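Local coordinates for osmolarity sensor protein EnvZ (Escherichia coli, PDB 5XGA), which probably senses osmolarity through its periplasmic domain, as the membrane-bound histidine kinase of a two-component signalling system, at residues G65-S76 and T87-K95. Residues are numbered along the deposited sequence; the frame is centred on the assembly and turned at random. Where two conformers were deposited one is given.
Sequences GLRWAQHYEFLS and TEVRVEVNK
Q70 and V91 face each other as an antiparallel hydrogen-bonded pair, adding the short edge strand 70-71 to strand 87-92 of the five-stranded antiparallel sheet in this periplasmic sensor domain. V91 N gives a bond of 2.9 Å to Q70 O, and Q70 N returns one to V91 O. Two residues on, Y72 N bonds to V89 O at 3.1 Å, just before the chain turns into helix 73-83.

The extended R90 side chain rises from the face it shares with H71. R90 CB packs 3.9 Å from A69 CB, CG lies near H71 CA, and CD comes close to both A69 O and L66 CD1. R90 NE makes a salt bridge to E88 OE2 at 2.9 Å, almost straight at 172°, while NH1 rests against L66 CD1 and donates to a water that also binds L66 O and A69 O. E88 OE2 also receives H71 ND1 on its syn lone pair at 3.1 Å, near the imidazole plane; E73 OE1 takes NE2 at the ring's other nitrogen, so two carboxylates fix the imidazole's rotation. A glutamine in place of E88 would probably weaken this junction, leaving R90 without its countercharge and H71 freer to turn.

On the sheet's other face, V91 CG2 sits over the Y72 ring in a CH-pi contact, 3.9 Å from the centroid, and also touches L75 CD1; L10 of helix 10-24 packs on all three side chains. At the helix start, S76 OG, beside its backbone N (chi1 -58°), donates to Y72 O and accepts V89 N at 2.9 Å.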
loop_
_atom_site.group_PDB
_atom_site.type_symbol
_atom_site.label_atom_id
_atom_site.label_comp_id
_atom_site.label_asym_id
_atom_site.label_seq_id
_atom_site.Cartn_x
_atom_site.Cartn_y
_atom_site.Cartn_z
ATOM N N GLY A 65 4.356 4.375 15.012
ATOM C CA GLY A 65 3.526 3.184 15.082
ATOM C C GLY A 65 4.184 1.955 14.486
ATOM O O GLY A 65 3.743 0.828 14.711
ATOM N N LEU A 66 5.241 2.174 13.717
ATOM C CA LEU A 66 5.939 1.074 13.069
ATOM C C LEU A 66 6.466 0.076 14.092
ATOM O O LEU A 66 6.489 -1.124 13.850
ATOM C CB LEU A 66 7.088 1.604 12.218
ATOM C CG LEU A 66 7.943 0.518 11.567
ATOM C CD1 LEU A 66 7.102 -0.313 10.613
ATOM C CD2 LEU A 66 9.122 1.139 10.854
ATOM N N ARG A 67 6.875 0.572 15.253
ATOM C CA ARG A 67 7.546 -0.292 16.213
ATOM C C ARG A 67 6.626 -1.369 16.769
ATOM O O ARG A 67 7.085 -2.442 17.150
ATOM C CB ARG A 67 8.141 0.542 17.343
ATOM C CG ARG A 67 9.566 1.001 17.056
ATOM C CD ARG A 67 10.576 -0.032 17.503
ATOM N NE ARG A 67 10.337 -0.429 18.887
ATOM C CZ ARG A 67 10.845 0.194 19.948
ATOM N NH1 ARG A 67 11.633 1.250 19.793
ATOM N NH2 ARG A 67 10.565 -0.242 21.168
ATOM N N TRP A 68 5.326 -1.097 16.789
ATOM C CA TRP A 68 4.357 -2.069 17.284
ATOM C C TRP A 68 3.840 -2.953 16.152
ATOM O O TRP A 68 3.157 -3.951 16.382
ATOM C CB TRP A 68 3.193 -1.352 17.966
ATOM C CG TRP A 68 3.624 -0.168 18.792
ATOM C CD1 TRP A 68 3.088 1.090 18.773
ATOM C CD2 TRP A 68 4.699 -0.130 19.742
ATOM N NE1 TRP A 68 3.754 1.904 19.660
ATOM C CE2 TRP A 68 4.749 1.179 20.267
ATOM C CE3 TRP A 68 5.621 -1.080 20.205
ATOM C CZ2 TRP A 68 5.688 1.564 21.230
ATOM C CZ3 TRP A 68 6.553 -0.696 21.163
ATOM C CH2 TRP A 68 6.578 0.615 21.664
ATOM N N ALA A 69 4.171 -2.570 14.927
ATOM C CA ALA A 69 3.677 -3.252 13.739
ATOM C C ALA A 69 4.383 -4.592 13.527
ATOM O O ALA A 69 5.605 -4.674 13.626
ATOM C CB ALA A 69 3.862 -2.356 12.515
ATOM N N GLN A 70 3.620 -5.636 13.218
ATOM C CA GLN A 70 4.204 -6.967 13.047
ATOM C C GLN A 70 4.266 -7.378 11.581
ATOM O O GLN A 70 3.375 -7.041 10.805
ATOM C CB GLN A 70 3.406 -8.005 13.838
ATOM C CG GLN A 70 2.839 -7.480 15.161
ATOM C CD GLN A 70 1.330 -7.270 15.105
ATOM O OE1 GLN A 70 0.841 -6.134 15.047
ATOM N NE2 GLN A 70 0.582 -8.370 15.121
ATOM N N HIS A 71 5.311 -8.119 11.219
ATOM C CA HIS A 71 5.495 -8.597 9.855
ATOM C C HIS A 71 4.377 -9.556 9.465
ATOM O O HIS A 71 4.037 -10.456 10.212
ATOM C CB HIS A 71 6.867 -9.275 9.713
ATOM C CG HIS A 71 7.062 -10.017 8.423
ATOM N ND1 HIS A 71 7.544 -9.416 7.280
ATOM C CD2 HIS A 71 6.865 -11.320 8.106
ATOM C CE1 HIS A 71 7.618 -10.312 6.310
ATOM N NE2 HIS A 71 7.210 -11.475 6.784
ATOM N N TYR A 72 3.781 -9.330 8.300
ATOM C CA TYR A 72 2.803 -10.258 7.736
ATOM C C TYR A 72 3.368 -10.915 6.477
ATOM O O TYR A 72 3.550 -10.254 5.455
ATOM C CB TYR A 72 1.501 -9.537 7.403
ATOM C CG TYR A 72 0.579 -9.410 8.587
ATOM C CD1 TYR A 72 0.984 -8.742 9.738
ATOM C CD2 TYR A 72 -0.699 -9.949 8.553
ATOM C CE1 TYR A 72 0.132 -8.618 10.823
ATOM C CE2 TYR A 72 -1.554 -9.831 9.632
ATOM C CZ TYR A 72 -1.135 -9.167 10.760
ATOM O OH TYR A 72 -1.988 -9.054 11.831
ATOM N N GLU A 73 3.639 -12.211 6.559
ATOM C CA GLU A 73 4.376 -12.902 5.514
ATOM C C GLU A 73 3.533 -13.052 4.265
ATOM O O GLU A 73 3.984 -12.741 3.162
ATOM C CB GLU A 73 4.848 -14.272 6.014
ATOM C CG GLU A 73 5.615 -15.111 4.995
ATOM C CD GLU A 73 7.031 -14.622 4.741
ATOM O OE1 GLU A 73 7.444 -13.617 5.354
ATOM O OE2 GLU A 73 7.734 -15.246 3.912
ATOM N N PHE A 74 2.301 -13.525 4.422
ATOM C CA PHE A 74 1.465 -13.697 3.249
ATOM C C PHE A 74 1.164 -12.346 2.607
ATOM O O PHE A 74 1.294 -12.191 1.395
ATOM C CB PHE A 74 0.165 -14.427 3.583
ATOM C CG PHE A 74 -0.726 -14.613 2.396
ATOM C CD1 PHE A 74 -0.379 -15.505 1.391
ATOM C CD2 PHE A 74 -1.894 -13.876 2.261
ATOM C CE1 PHE A 74 -1.192 -15.670 0.274
ATOM C CE2 PHE A 74 -2.708 -14.039 1.154
ATOM C CZ PHE A 74 -2.354 -14.934 0.160
ATOM N N LEU A 75 0.770 -11.362 3.411
ATOM C CA LEU A 75 0.485 -10.040 2.851
ATOM C C LEU A 75 1.704 -9.480 2.115
ATOM O O LEU A 75 1.570 -8.860 1.058
ATOM C CB LEU A 75 0.051 -9.066 3.944
ATOM C CG LEU A 75 -1.214 -9.380 4.757
ATOM C CD1 LEU A 75 -1.517 -8.212 5.666
ATOM C CD2 LEU A 75 -2.420 -9.699 3.863
ATOM N N SER A 76 2.892 -9.679 2.686
ATOM C CA SER A 76 4.110 -9.172 2.056
ATOM C C SER A 76 4.353 -9.837 0.695
ATOM O O SER A 76 4.731 -9.174 -0.266
ATOM C CB SER A 76 5.323 -9.380 2.975
ATOM O OG SER A 76 5.138 -8.732 4.230
ATOM N N THR A 87 9.106 -6.639 -1.288
ATOM C CA THR A 87 8.294 -5.752 -0.477
ATOM C C THR A 87 8.186 -6.261 0.950
ATOM O O THR A 87 8.299 -7.462 1.204
ATOM C CB THR A 87 6.891 -5.601 -1.094
ATOM O OG1 THR A 87 7.020 -5.188 -2.461
ATOM C CG2 THR A 87 6.072 -4.584 -0.332
ATOM N N GLU A 88 7.977 -5.338 1.884
ATOM C CA GLU A 88 7.673 -5.692 3.256
ATOM C C GLU A 88 6.336 -5.047 3.644
ATOM O O GLU A 88 6.152 -3.856 3.445
ATOM C CB GLU A 88 8.792 -5.227 4.194
ATOM C CG GLU A 88 8.425 -5.158 5.674
ATOM C CD GLU A 88 8.366 -6.507 6.338
ATOM O OE1 GLU A 88 7.771 -7.425 5.743
ATOM O OE2 GLU A 88 8.906 -6.650 7.459
ATOM N N VAL A 89 5.411 -5.844 4.169
ATOM C CA VAL A 89 4.169 -5.320 4.716
ATOM C C VAL A 89 4.117 -5.648 6.200
ATOM O O VAL A 89 4.228 -6.808 6.593
ATOM C CB VAL A 89 2.924 -5.906 4.013
ATOM C CG1 VAL A 89 1.651 -5.546 4.781
ATOM C CG2 VAL A 89 2.854 -5.442 2.530
ATOM N N ARG A 90 3.952 -4.620 7.022
ATOM C CA ARG A 90 3.747 -4.824 8.452
ATOM C C ARG A 90 2.409 -4.230 8.846
ATOM O O ARG A 90 1.962 -3.245 8.242
ATOM C CB ARG A 90 4.880 -4.189 9.260
ATOM C CG ARG A 90 6.239 -4.789 8.978
ATOM C CD ARG A 90 7.257 -4.386 10.029
ATOM N NE ARG A 90 8.605 -4.572 9.510
ATOM C CZ ARG A 90 9.676 -3.944 9.976
ATOM N NH1 ARG A 90 9.552 -3.092 10.986
ATOM N NH2 ARG A 90 10.864 -4.163 9.428
ATOM N N VAL A 91 1.747 -4.818 9.840
ATOM C CA VAL A 91 0.442 -4.294 10.235
ATOM C C VAL A 91 0.386 -3.988 11.717
ATOM O O VAL A 91 0.709 -4.829 12.569
ATOM C CB VAL A 91 -0.711 -5.252 9.898
ATOM C CG1 VAL A 91 -2.054 -4.606 10.285
ATOM C CG2 VAL A 91 -0.698 -5.612 8.407
ATOM N N GLU A 92 -0.031 -2.762 11.994
ATOM C CA GLU A 92 -0.229 -2.267 13.344
ATOM C C GLU A 92 -1.695 -2.464 13.654
ATOM O O GLU A 92 -2.556 -1.721 13.165
ATOM C CB GLU A 92 0.205 -0.799 13.428
ATOM C CG GLU A 92 -0.225 -0.024 14.635
ATOM C CD GLU A 92 0.226 1.419 14.541
ATOM O OE1 GLU A 92 0.027 2.178 15.506
ATOM O OE2 GLU A 92 0.785 1.797 13.486
ATOM N N VAL A 93 -1.983 -3.517 14.410
ATOM C CA VAL A 93 -3.363 -3.873 14.703
ATOM C C VAL A 93 -3.802 -3.152 15.963
ATOM O O VAL A 93 -4.926 -3.322 16.436
ATOM C CB VAL A 93 -3.542 -5.391 14.847
ATOM C CG1 VAL A 93 -3.500 -6.052 13.469
ATOM C CG2 VAL A 93 -2.472 -5.971 15.765
ATOM N N ASN A 94 -2.897 -2.337 16.495
ATOM C CA ASN A 94 -3.260 -1.348 17.498
ATOM C C ASN A 94 -4.141 -0.298 16.833
ATOM O O ASN A 94 -4.276 -0.284 15.603
ATOM C CB ASN A 94 -2.018 -0.695 18.127
ATOM C CG ASN A 94 -0.707 -1.324 17.655
ATOM O OD1 ASN A 94 -0.680 -2.447 17.141
ATOM N ND2 ASN A 94 0.390 -0.595 17.838
ATOM N N LYS A 95 -4.735 0.577 17.642
ATOM C CA LYS A 95 -5.671 1.585 17.150
ATOM C C LYS A 95 -6.961 0.900 16.690
ATOM O O LYS A 95 -7.830 1.526 16.078
ATOM C CB LYS A 95 -5.050 2.405 16.009
ATOM C CG LYS A 95 -3.695 3.020 16.347
ATOM C CD LYS A 95 -2.886 3.340 15.091
ATOM C CE LYS A 95 -3.071 4.787 14.648
ATOM N NZ LYS A 95 -4.484 5.100 14.302
HETATM O O HOH W 1 7.863 -3.215 13.330
#